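Side-chain contacts in NAD-dependent aldehyde dehydrogenase (Sinorhizobium meliloti, PDB 3U4J), which probably oxidises aldehydes to the corresponding carboxylic acids, using NAD or NADP as the electron acceptor: residues 6-11 against 338-343; 104-109 against 118-123; 113-118 against 297-302. One frame throughout, in Å; residues are numbered along the deposited sequence.

Contact 1 of 3, residues 6-11 against 338-343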
ATOM      1  N   ASN A   6      14.702  46.504  17.461  1.00 16.53           N
ATOM      2  CA  ASN A   6      14.887  45.167  16.881  1.00 15.79           C
ATOM      3  C   ASN A   6      14.991  45.193  15.345  1.00 16.04           C
ATOM      4  O   ASN A   6      15.184  44.147  14.721  1.00 15.33           O
ATOM      5  CB  ASN A   6      13.807  44.179  17.368  1.00 15.22           C
ATOM      6  CG  ASN A   6      12.383  44.657  17.098  1.00 15.40           C
ATOM      7  OD1 ASN A   6      12.084  45.844  17.178  1.00 13.79           O
ATOM      8  ND2 ASN A   6      11.494  43.722  16.802  1.00 12.31           N
ATOM      9  N   PHE A   7      14.892  46.392  14.761  1.00 15.48           N
ATOM     10  CA  PHE A   7      15.037  46.582  13.328  1.00 15.54           C
ATOM     11  C   PHE A   7      16.516  46.600  12.953  1.00 16.02           C
ATOM     12  O   PHE A   7      17.285  47.346  13.554  1.00 15.48           O
ATOM     13  CB  PHE A   7      14.385  47.894  12.881  1.00 15.26           C
ATOM     14  CG  PHE A   7      14.487  48.140  11.401  1.00 15.70           C
ATOM     15  CD1 PHE A   7      13.967  47.212  10.492  1.00 14.30           C
ATOM     16  CD2 PHE A   7      15.138  49.278  10.904  1.00 16.28           C
ATOM     17  CE1 PHE A   7      14.063  47.422   9.114  1.00 14.58           C
ATOM     18  CE2 PHE A   7      15.231  49.500   9.517  1.00 16.15           C
ATOM     19  CZ  PHE A   7      14.693  48.561   8.621  1.00 15.36           C
ATOM     20  N   ILE A   8      16.917  45.780  11.974  1.00 15.57           N
ATOM     21  CA  ILE A   8      18.295  45.790  11.484  1.00 15.67           C
ATOM     22  C   ILE A   8      18.304  46.558  10.151  1.00 16.36           C
ATOM     23  O   ILE A   8      17.768  46.088   9.125  1.00 15.51           O
ATOM     24  CB  ILE A   8      18.872  44.350  11.321  1.00 15.57           C
ATOM     25  CG1 ILE A   8      18.911  43.632  12.680  1.00 16.93           C
ATOM     26  CG2 ILE A   8      20.268  44.392  10.741  1.00 15.76           C
ATOM     27  CD1 ILE A   8      19.369  42.190  12.601  1.00 17.56           C
ATOM     28  N   ALA A   9      18.867  47.759  10.164  1.00 16.95           N
ATOM     29  CA  ALA A   9      18.794  48.607   8.970  1.00 17.61           C
ATOM     30  C   ALA A   9      19.649  47.964   7.873  1.00 18.49           C
ATOM     31  O   ALA A   9      20.721  47.467   8.164  1.00 18.92           O
ATOM     32  CB  ALA A   9      19.263  50.020   9.277  1.00 17.91           C
ATOM     33  N   PRO A  10      19.150  47.938   6.621  1.00 19.58           N
ATOM     34  CA  PRO A  10      19.946  47.413   5.520  1.00 20.28           C
ATOM     35  C   PRO A  10      21.301  48.112   5.473  1.00 21.51           C
ATOM     36  O   PRO A  10      21.390  49.326   5.675  1.00 21.33           O
ATOM     37  CB  PRO A  10      19.141  47.780   4.269  1.00 20.11           C
ATOM     38  CG  PRO A  10      17.812  48.180   4.721  1.00 20.18           C
ATOM     39  CD  PRO A  10      17.813  48.395   6.195  1.00 19.01           C
ATOM     40  N   ASP A  11      22.351  47.348   5.231  1.00 22.25           N
ATOM     41  CA  ASP A  11      23.683  47.928   5.054  1.00 23.14           C
ATOM     42  C   ASP A  11      23.951  48.024   3.551  1.00 22.65           C
ATOM     43  O   ASP A  11      24.223  47.015   2.901  1.00 21.79           O
ATOM     44  CB  ASP A  11      24.718  47.030   5.740  1.00 23.41           C
ATOM     45  CG  ASP A  11      26.148  47.570   5.629  1.00 26.84           C
ATOM     46  OD1 ASP A  11      26.409  48.562   4.919  1.00 27.67           O
ATOM     47  OD2 ASP A  11      27.023  46.976   6.272  1.00 32.23           O
ATOM     48  N   ASN A 338      21.706  40.201   6.699  1.00 10.23           N
ATOM     49  CA  ASN A 338      22.288  40.017   8.037  1.00 11.58           C
ATOM     50  C   ASN A 338      21.942  38.642   8.601  1.00 11.12           C
ATOM     51  O   ASN A 338      20.783  38.240   8.589  1.00 11.24           O
ATOM     52  CB  ASN A 338      21.799  41.111   8.984  1.00 10.52           C
ATOM     53  CG  ASN A 338      22.673  41.237  10.209  1.00 13.40           C
ATOM     54  OD1 ASN A 338      22.857  40.267  10.954  1.00 10.85           O
ATOM     55  ND2 ASN A 338      23.213  42.442  10.435  1.00 12.22           N
ATOM     56  N   GLU A 339      22.946  37.933   9.101  1.00 11.89           N
ATOM     57  CA  GLU A 339      22.770  36.568   9.630  1.00 13.23           C
ATOM     58  C   GLU A 339      21.868  36.513  10.870  1.00 13.65           C
ATOM     59  O   GLU A 339      21.292  35.477  11.155  1.00 13.05           O
ATOM     60  CB  GLU A 339      24.133  35.939   9.971  1.00 13.77           C
ATOM     61  CG  GLU A 339      25.019  35.647   8.734  1.00 15.06           C
ATOM     62  CD  GLU A 339      24.508  34.481   7.894  1.00 16.87           C
ATOM     63  OE1 GLU A 339      23.728  33.627   8.408  1.00 18.17           O
ATOM     64  OE2 GLU A 339      24.900  34.401   6.716  1.00 13.31           O
ATOM     65  N   ARG A 340      21.751  37.634  11.587  1.00 13.89           N
ATOM     66  CA  ARG A 340      20.911  37.721  12.793  1.00 14.49           C
ATOM     67  C   ARG A 340      19.430  37.918  12.477  1.00 14.14           C
ATOM     68  O   ARG A 340      18.570  37.659  13.318  1.00 14.33           O
ATOM     69  CB  ARG A 340      21.393  38.868  13.717  1.00 14.65           C
ATOM     70  CG  ARG A 340      22.820  38.691  14.239  1.00 19.03           C
ATOM     71  CD  ARG A 340      23.329  39.851  15.175  1.00 25.79           C
ATOM     72  NE  ARG A 340      22.518  41.084  15.193  1.00 30.23           N
ATOM     73  CZ  ARG A 340      22.872  42.259  14.665  1.00 32.96           C
ATOM     74  NH1 ARG A 340      24.036  42.431  14.030  1.00 36.11           N
ATOM     75  NH2 ARG A 340      22.048  43.285  14.769  1.00 33.79           N
ATOM     76  N   THR A 341      19.121  38.366  11.263  1.00 13.19           N
ATOM     77  CA  THR A 341      17.735  38.684  10.898  1.00 12.25           C
ATOM     78  C   THR A 341      16.845  37.438  10.903  1.00 12.10           C
ATOM     79  O   THR A 341      17.223  36.398  10.338  1.00 11.06           O
ATOM     80  CB  THR A 341      17.690  39.373   9.511  1.00 12.49           C
ATOM     81  OG1 THR A 341      18.478  40.570   9.563  1.00 12.61           O
ATOM     82  CG2 THR A 341      16.245  39.739   9.126  1.00 11.40           C
ATOM     83  N   LYS A 342      15.671  37.553  11.512  1.00 10.73           N
ATOM     84  CA  LYS A 342      14.724  36.435  11.587  1.00 11.71           C
ATOM     85  C   LYS A 342      13.520  36.684  10.689  1.00 10.73           C
ATOM     86  O   LYS A 342      12.836  35.752  10.293  1.00 10.67           O
ATOM     87  CB  LYS A 342      14.250  36.207  13.042  1.00 10.82           C
ATOM     88  CG  LYS A 342      15.347  35.759  14.020  1.00 13.89           C
ATOM     89  CD  LYS A 342      15.892  34.345  13.740  1.00 20.09           C
ATOM     90  CE  LYS A 342      14.925  33.237  14.160  1.00 23.15           C
ATOM     91  NZ  LYS A 342      14.398  33.514  15.540  1.00 28.63           N
ATOM     92  N   ILE A 343      13.248  37.955  10.407  1.00  9.96           N
ATOM     93  CA  ILE A 343      12.098  38.367   9.620  1.00  9.99           C
ATOM     94  C   ILE A 343      12.583  39.408   8.603  1.00 10.40           C
ATOM     95  O   ILE A 343      13.235  40.368   8.971  1.00  9.91           O
ATOM     96  CB  ILE A 343      10.983  39.003  10.487  1.00 10.28           C
ATOM     97  CG1 ILE A 343      10.534  38.068  11.613  1.00 10.45           C
ATOM     98  CG2 ILE A 343       9.756  39.448   9.612  1.00 11.39           C
ATOM     99  CD1 ILE A 343       9.755  38.777  12.688  1.00  9.00           C
TER
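Ile8 packs its aliphatic side chain against the polar side chains of Asn338, Arg340 and Thr341, joining the N-terminal strand 7-8 to the loop that follows strand 333-334. The CG2 methyl rests on the Asn338 amide, 3.5 Å from ND2, where the two side chains meet at about a right angle. The other branch, CG1, turns beside the backbone N (chi1 -62°) and carries the CD1 methyl between two further groups, 3.6 Å from Thr341 OG1 and an equal 3.6 Å from Arg340 NH2. The guanidinium meets that methyl obliquely. Thr341 OG1 has its polar partner elsewhere, in the Asp335 carbonyl. Asn338 also shapes its own loop: its OD1 accepts from Arg340 N at 2.9 Å, with an N-H...O angle of 165°, in the carbonyl plane and on a lone pair. With an alanine here, Arg340 N would probably lose this acceptor and Ile8 CG2 the amide it rests on, leaving the turn less firmly set. Thr341 N returns to Asn338 O at 3.2 Å. Strand 7-8 runs parallel to strand 333-334, and the loop beyond that two-stranded sheet combines a type I beta turn, Asn338 to Thr341, with an Asx turn at its first residue.

Contact 2 of 3, residues 104-109 against 118-123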
ATOM      1  N   GLU A 104      25.505  30.124  -2.927  1.00 12.11           N
ATOM      2  CA  GLU A 104      25.068  30.839  -4.135  1.00 12.90           C
ATOM      3  C   GLU A 104      23.535  30.917  -4.183  1.00 12.10           C
ATOM      4  O   GLU A 104      22.964  31.987  -4.417  1.00 12.18           O
ATOM      5  CB  GLU A 104      25.566  30.151  -5.420  1.00 13.39           C
ATOM      6  CG  GLU A 104      25.156  30.882  -6.731  1.00 15.60           C
ATOM      7  CD  GLU A 104      25.246  30.010  -8.019  1.00 20.50           C
ATOM      8  OE1 GLU A 104      25.891  28.938  -8.013  1.00 21.64           O
ATOM      9  OE2 GLU A 104      24.665  30.417  -9.055  1.00 22.87           O
ATOM     10  N   LEU A 105      22.873  29.781  -4.000  1.00 10.38           N
ATOM     11  CA  LEU A 105      21.419  29.758  -4.168  1.00  9.93           C
ATOM     12  C   LEU A 105      20.710  30.526  -3.050  1.00  9.43           C
ATOM     13  O   LEU A 105      19.690  31.183  -3.280  1.00  9.10           O
ATOM     14  CB  LEU A 105      20.891  28.328  -4.273  1.00  9.03           C
ATOM     15  CG  LEU A 105      21.406  27.523  -5.472  1.00 10.21           C
ATOM     16  CD1 LEU A 105      21.123  26.043  -5.230  1.00 10.02           C
ATOM     17  CD2 LEU A 105      20.732  28.010  -6.759  1.00 10.87           C
ATOM     18  N   ALA A 106      21.270  30.458  -1.849  1.00  9.82           N
ATOM     19  CA  ALA A 106      20.634  31.061  -0.676  1.00  9.61           C
ATOM     20  C   ALA A 106      20.662  32.565  -0.872  1.00  9.80           C
ATOM     21  O   ALA A 106      19.676  33.274  -0.559  1.00  9.17           O
ATOM     22  CB  ALA A 106      21.389  30.670   0.621  1.00  9.08           C
ATOM     23  N   LEU A 107      21.802  33.048  -1.381  1.00  9.57           N
ATOM     24  CA  LEU A 107      21.968  34.482  -1.645  1.00 10.14           C
ATOM     25  C   LEU A 107      20.979  35.011  -2.706  1.00 10.58           C
ATOM     26  O   LEU A 107      20.362  36.071  -2.524  1.00 11.04           O
ATOM     27  CB  LEU A 107      23.426  34.821  -1.999  1.00  9.50           C
ATOM     28  CG  LEU A 107      23.697  36.317  -2.306  1.00 10.94           C
ATOM     29  CD1 LEU A 107      23.364  37.252  -1.094  1.00  9.43           C
ATOM     30  CD2 LEU A 107      25.130  36.523  -2.775  1.00  9.88           C
ATOM     31  N   ILE A 108      20.823  34.276  -3.805  1.00 11.21           N
ATOM     32  CA  ILE A 108      19.831  34.636  -4.828  1.00 11.90           C
ATOM     33  C   ILE A 108      18.435  34.789  -4.172  1.00 12.37           C
ATOM     34  O   ILE A 108      17.792  35.827  -4.322  1.00 11.86           O
ATOM     35  CB  ILE A 108      19.806  33.614  -5.989  1.00 11.64           C
ATOM     36  CG1 ILE A 108      21.155  33.575  -6.699  1.00 11.87           C
ATOM     37  CG2 ILE A 108      18.689  33.957  -7.054  1.00 12.00           C
ATOM     38  CD1 ILE A 108      21.172  32.517  -7.830  1.00 12.19           C
ATOM     39  N   GLU A 109      18.003  33.771  -3.412  1.00 13.00           N
ATOM     40  CA  GLU A 109      16.666  33.756  -2.820  1.00 13.84           C
ATOM     41  C   GLU A 109      16.518  34.947  -1.904  1.00 12.88           C
ATOM     42  O   GLU A 109      15.484  35.595  -1.897  1.00 12.69           O
ATOM     43  CB  GLU A 109      16.408  32.503  -1.954  1.00 14.68           C
ATOM     44  CG  GLU A 109      15.980  31.234  -2.652  1.00 20.13           C
ATOM     45  CD  GLU A 109      14.595  31.255  -3.301  1.00 21.29           C
ATOM     46  OE1 GLU A 109      13.635  30.633  -2.757  1.00 20.64           O
ATOM     47  OE2 GLU A 109      14.500  31.847  -4.384  1.00 22.15           O
ATOM     48  N   ALA A 118      19.819  33.458   6.630  1.00 10.84           N
ATOM     49  CA  ALA A 118      19.892  32.237   7.423  1.00 10.76           C
ATOM     50  C   ALA A 118      18.692  31.343   7.118  1.00 10.43           C
ATOM     51  O   ALA A 118      18.846  30.132   7.032  1.00  9.95           O
ATOM     52  CB  ALA A 118      19.983  32.564   8.941  1.00 11.13           C
ATOM     53  N   GLN A 119      17.503  31.931   6.962  1.00  9.83           N
ATOM     54  CA  GLN A 119      16.330  31.158   6.556  1.00 10.02           C
ATOM     55  C   GLN A 119      16.511  30.615   5.126  1.00  9.95           C
ATOM     56  O   GLN A 119      16.236  29.439   4.860  1.00 10.02           O
ATOM     57  CB  GLN A 119      15.056  31.990   6.636  1.00  9.69           C
ATOM     58  CG  GLN A 119      13.804  31.297   6.095  1.00 11.41           C
ATOM     59  CD  GLN A 119      12.653  32.268   5.916  1.00 12.20           C
ATOM     60  OE1 GLN A 119      12.623  33.324   6.555  1.00 13.05           O
ATOM     61  NE2 GLN A 119      11.702  31.921   5.060  1.00  9.60           N
ATOM     62  N   ALA A 120      16.952  31.479   4.213  1.00  9.68           N
ATOM     63  CA  ALA A 120      17.173  31.056   2.825  1.00  9.70           C
ATOM     64  C   ALA A 120      18.134  29.876   2.792  1.00  9.75           C
ATOM     65  O   ALA A 120      17.867  28.906   2.120  1.00 10.67           O
ATOM     66  CB  ALA A 120      17.684  32.192   1.973  1.00  8.45           C
ATOM     67  N   ARG A 121      19.222  29.950   3.550  1.00  9.78           N
ATOM     68  CA  ARG A 121      20.225  28.886   3.552  1.00 10.39           C
ATOM     69  C   ARG A 121      19.598  27.563   4.004  1.00 10.93           C
ATOM     70  O   ARG A 121      19.825  26.531   3.370  1.00 11.78           O
ATOM     71  CB  ARG A 121      21.414  29.273   4.443  1.00 10.58           C
ATOM     72  CG  ARG A 121      22.539  28.250   4.527  1.00 12.80           C
ATOM     73  CD  ARG A 121      23.632  28.690   5.549  1.00 16.32           C
ATOM     74  NE  ARG A 121      24.269  29.933   5.102  1.00 17.86           N
ATOM     75  CZ  ARG A 121      24.102  31.129   5.655  1.00 17.71           C
ATOM     76  NH1 ARG A 121      23.350  31.293   6.739  1.00 18.74           N
ATOM     77  NH2 ARG A 121      24.727  32.168   5.134  1.00 17.71           N
ATOM     78  N   GLY A 122      18.803  27.608   5.080  1.00 10.48           N
ATOM     79  CA  GLY A 122      18.073  26.409   5.565  1.00 11.51           C
ATOM     80  C   GLY A 122      17.087  25.867   4.532  1.00 11.17           C
ATOM     81  O   GLY A 122      16.944  24.642   4.371  1.00 10.51           O
ATOM     82  N   GLU A 123      16.396  26.762   3.834  1.00 10.08           N
ATOM     83  CA  GLU A 123      15.516  26.325   2.739  1.00 10.93           C
ATOM     84  C   GLU A 123      16.207  25.593   1.581  1.00 10.26           C
ATOM     85  O   GLU A 123      15.668  24.613   1.059  1.00 11.06           O
ATOM     86  CB  GLU A 123      14.700  27.490   2.204  1.00 10.99           C
ATOM     87  CG  GLU A 123      13.617  27.900   3.151  1.00 12.85           C
ATOM     88  CD  GLU A 123      12.806  29.089   2.640  1.00 17.60           C
ATOM     89  OE1 GLU A 123      12.854  29.410   1.413  1.00 19.61           O
ATOM     90  OE2 GLU A 123      12.116  29.707   3.484  1.00 19.31           O
TER
HETATM   91  O   HOH W   1      12.134  29.011  -1.325  1.00  9.79           O
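Glu109 OE1 and Glu123 OE1, 4.4 Å apart across the helix pair, share one water that donates to both, at 2.6 Å to Glu109 OE1 and 2.9 Å to Glu123 OE1. Each oxygen has a second partner: Phe175 N for Glu109, a cationic group for Glu123. These partners probably offset the repulsion between two like charges in a buried place. The remaining oxygens are held too, Glu109 OE2 by Thr203 and Glu123 OE2 by Gln119 NE2 at 2.7 Å, a straight bond (168°) in the amide plane that fixes the carboxylate from one helical turn back. A bend at chi2 (-67°) curls the Glu109 chain and brings its carboxylate to the shared water. Its CB lies 4.1 Å from Ala120 CB. Between the helices the backbones come close because alanines lie there. Ala106 CB sits 3.6 Å from Arg121 CA, and Ala120 CB presses on Ala106 O at 3.4 Å. The Arg121 side chain leads off to a salt bridge with Glu103. The segment axes approach to 8.2 Å, their directions 128° apart: a strongly splayed helical hairpin, formed by the consecutive helices 102-113 and 117-138 and packed through small residues.

Contact 3 of 3, residues 113-118 against 297-302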
ATOM      1  N   VAL A 113      13.799  37.623  -2.961  1.00  9.15           N
ATOM      2  CA  VAL A 113      12.584  37.472  -2.180  1.00 10.07           C
ATOM      3  C   VAL A 113      12.555  38.447  -0.979  1.00 10.19           C
ATOM      4  O   VAL A 113      11.487  38.797  -0.539  1.00 11.45           O
ATOM      5  CB  VAL A 113      12.379  35.993  -1.671  1.00  9.11           C
ATOM      6  CG1 VAL A 113      11.142  35.868  -0.770  1.00 10.20           C
ATOM      7  CG2 VAL A 113      12.308  35.010  -2.833  1.00  9.16           C
ATOM      8  N   GLY A 114      13.707  38.870  -0.465  1.00 10.60           N
ATOM      9  CA  GLY A 114      13.755  39.602   0.814  1.00 10.89           C
ATOM     10  C   GLY A 114      13.742  38.670   2.017  1.00 11.61           C
ATOM     11  O   GLY A 114      13.445  39.078   3.128  1.00 11.74           O
ATOM     12  N   LYS A 115      14.075  37.409   1.774  1.00 10.73           N
ATOM     13  CA  LYS A 115      14.089  36.358   2.774  1.00 11.36           C
ATOM     14  C   LYS A 115      15.384  36.471   3.561  1.00 10.28           C
ATOM     15  O   LYS A 115      16.456  36.632   2.967  1.00  9.64           O
ATOM     16  CB  LYS A 115      14.078  35.020   2.020  1.00 11.73           C
ATOM     17  CG  LYS A 115      13.656  33.785   2.753  1.00 15.35           C
ATOM     18  CD  LYS A 115      13.743  32.581   1.783  1.00 17.22           C
ATOM     19  CE  LYS A 115      12.558  32.532   0.815  1.00 18.26           C
ATOM     20  NZ  LYS A 115      11.296  32.129   1.500  1.00 17.16           N
ATOM     21  N   PRO A 116      15.304  36.403   4.902  1.00  9.68           N
ATOM     22  CA  PRO A 116      16.524  36.399   5.712  1.00  9.84           C
ATOM     23  C   PRO A 116      17.495  35.306   5.237  1.00  9.83           C
ATOM     24  O   PRO A 116      17.069  34.179   4.990  1.00  9.36           O
ATOM     25  CB  PRO A 116      16.005  36.067   7.108  1.00 10.21           C
ATOM     26  CG  PRO A 116      14.608  36.575   7.114  1.00 10.16           C
ATOM     27  CD  PRO A 116      14.092  36.294   5.725  1.00  9.36           C
ATOM     28  N   ILE A 117      18.779  35.649   5.132  1.00 10.23           N
ATOM     29  CA  ILE A 117      19.789  34.747   4.555  1.00 10.61           C
ATOM     30  C   ILE A 117      19.950  33.407   5.313  1.00 10.47           C
ATOM     31  O   ILE A 117      20.145  32.346   4.704  1.00 10.92           O
ATOM     32  CB  ILE A 117      21.154  35.436   4.332  1.00 10.22           C
ATOM     33  CG1 ILE A 117      22.085  34.487   3.552  1.00 12.37           C
ATOM     34  CG2 ILE A 117      21.786  35.902   5.663  1.00  9.98           C
ATOM     35  CD1 ILE A 117      21.851  34.502   2.057  1.00 15.46           C
ATOM     36  N   ALA A 118      19.819  33.458   6.630  1.00 10.84           N
ATOM     37  CA  ALA A 118      19.892  32.237   7.423  1.00 10.76           C
ATOM     38  C   ALA A 118      18.692  31.343   7.118  1.00 10.43           C
ATOM     39  O   ALA A 118      18.846  30.132   7.032  1.00  9.95           O
ATOM     40  CB  ALA A 118      19.983  32.564   8.941  1.00 11.13           C
ATOM     41  N   TYR A 297       5.103  35.142  11.992  1.00 10.32           N
ATOM     42  CA  TYR A 297       6.253  35.905  11.493  1.00 10.36           C
ATOM     43  C   TYR A 297       7.129  35.197  10.455  1.00 10.16           C
ATOM     44  O   TYR A 297       7.920  35.845   9.757  1.00 11.00           O
ATOM     45  CB  TYR A 297       7.120  36.360  12.660  1.00 10.37           C
ATOM     46  CG  TYR A 297       6.355  37.192  13.671  1.00 10.56           C
ATOM     47  CD1 TYR A 297       5.382  38.099  13.246  1.00 13.04           C
ATOM     48  CD2 TYR A 297       6.605  37.075  15.052  1.00 11.58           C
ATOM     49  CE1 TYR A 297       4.655  38.855  14.164  1.00 13.39           C
ATOM     50  CE2 TYR A 297       5.893  37.863  15.982  1.00 11.80           C
ATOM     51  CZ  TYR A 297       4.927  38.743  15.511  1.00 12.49           C
ATOM     52  OH  TYR A 297       4.211  39.530  16.373  1.00 14.53           O
ATOM     53  N   HIS A 298       7.024  33.879  10.379  1.00  9.47           N
ATOM     54  CA  HIS A 298       7.785  33.119   9.407  1.00  9.73           C
ATOM     55  C   HIS A 298       7.553  33.710   8.023  1.00  9.21           C
ATOM     56  O   HIS A 298       6.408  33.926   7.611  1.00  9.43           O
ATOM     57  CB  HIS A 298       7.342  31.656   9.422  1.00  9.71           C
ATOM     58  CG  HIS A 298       8.004  30.823   8.365  1.00  8.98           C
ATOM     59  ND1 HIS A 298       9.369  30.682   8.284  1.00  8.98           N
ATOM     60  CD2 HIS A 298       7.486  30.110   7.334  1.00  9.69           C
ATOM     61  CE1 HIS A 298       9.669  29.896   7.264  1.00  8.12           C
ATOM     62  NE2 HIS A 298       8.544  29.546   6.664  1.00  9.66           N
ATOM     63  N   ASN A 299       8.647  33.972   7.317  1.00  9.41           N
ATOM     64  CA  ASN A 299       8.586  34.585   6.003  1.00  9.57           C
ATOM     65  C   ASN A 299       7.845  35.916   6.000  1.00 10.14           C
ATOM     66  O   ASN A 299       7.245  36.302   4.998  1.00 10.65           O
ATOM     67  CB  ASN A 299       7.954  33.624   4.996  1.00  9.40           C
ATOM     68  CG  ASN A 299       8.578  33.739   3.630  1.00  9.93           C
ATOM     69  OD1 ASN A 299       7.880  33.826   2.609  1.00 11.47           O
ATOM     70  ND2 ASN A 299       9.890  33.714   3.594  1.00  8.90           N
ATOM     71  N   ALA A 300       7.868  36.601   7.139  1.00 10.88           N
ATOM     72  CA  ALA A 300       7.172  37.875   7.302  1.00 10.11           C
ATOM     73  C   ALA A 300       5.654  37.704   7.096  1.00 10.38           C
ATOM     74  O   ALA A 300       4.958  38.626   6.659  1.00 10.13           O
ATOM     75  CB  ALA A 300       7.792  38.975   6.373  1.00 10.18           C
ATOM     76  N   GLY A 301       5.156  36.509   7.445  1.00  9.23           N
ATOM     77  CA  GLY A 301       3.752  36.156   7.288  1.00  8.91           C
ATOM     78  C   GLY A 301       3.286  35.981   5.859  1.00  9.56           C
ATOM     79  O   GLY A 301       2.087  35.808   5.630  1.00  9.25           O
ATOM     80  N   GLN A 302       4.221  36.036   4.899  1.00  9.13           N
ATOM     81  CA  GLN A 302       3.891  35.829   3.497  1.00  8.94           C
ATOM     82  C   GLN A 302       3.967  34.308   3.260  1.00 10.46           C
ATOM     83  O   GLN A 302       4.940  33.786   2.689  1.00  9.66           O
ATOM     84  CB  GLN A 302       4.891  36.561   2.605  1.00 10.08           C
ATOM     85  CG  GLN A 302       4.891  38.084   2.799  1.00  8.07           C
ATOM     86  CD  GLN A 302       6.136  38.742   2.248  1.00  9.89           C
ATOM     87  OE1 GLN A 302       7.283  38.350   2.557  1.00 13.42           O
ATOM     88  NE2 GLN A 302       5.934  39.752   1.473  1.00  3.59           N
TER
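The Val-Gly-Lys-Pro turn that joins helices 102-113 and 117-138 meets, through Lys115, the loop at Asn299 that leads into the Gly-Gln-Cys-Cys sequence, where aldehyde dehydrogenases as a family carry their catalytic cysteine. One pair of side chains makes the contact. Lys115 leaves the backbone extended, with CG anti to N (chi1 -161°), then folds at chi3 (-78°) and again at chi4 (-72°), so that its chain bends round the end of the asparagine amide. Its NZ lies 3.8 Å from Asn299 CG, and the two side chains pass each other at a slant.

Both backbones are tightly turned here. Gly114 takes a positive phi, where a side chain would run into the carbonyl oxygen of Val113, and Pro116 occupies the N-cap position before helix 117-138. Across the contact, Asn299, Ala300 and Gly301 all have left-handed backbone angles, and successive short bonds brace the loop: Ala300 N to Tyr297 O at 2.7 Å, Gly301 N to His298 O at 2.9 Å and Gln302 N to Asn299 O at 3.0 Å. The Asn172 side chain donates to Gln302 O; in relatives, the asparagine of the Trp-Asn-Phe motif it belongs to contributes to the oxyanion hole.

The clear partners of Lys115 NZ are the Asn172 carbonyl, to which it donates, and Glu123 OE1, with which it forms a salt bridge at 3.1 Å. The ammonium therefore joins helix 117-138 to the Asn172 loop, and lies beside the Asn299 loop. Buried as it is, it probably keeps its positive charge, since a carboxylate and a carbonyl oxygen both lie against it.

From the N terminus, strand 7-8 must wait for residues 338-343 before contact 1 is made, so this contact closes by far the longest loop and encloses both others. Contact 2 closes the shortest, a hairpin with eight residues between its segments. Contact 3 starts within that hairpin, shares Ala118 with it and ends at 297-302, so the two cross along the chain. Helix 117-138 and the turn before it link all three: Arg121 forms a salt bridge with Glu339 of the contact 1 loop, while Pro116 packs against the Thr341 and Lys342 carbonyls. Ile343 also packs on Tyr297. Together they tie the N-terminal strand and the helical hairpin to the loop following helix 285-297.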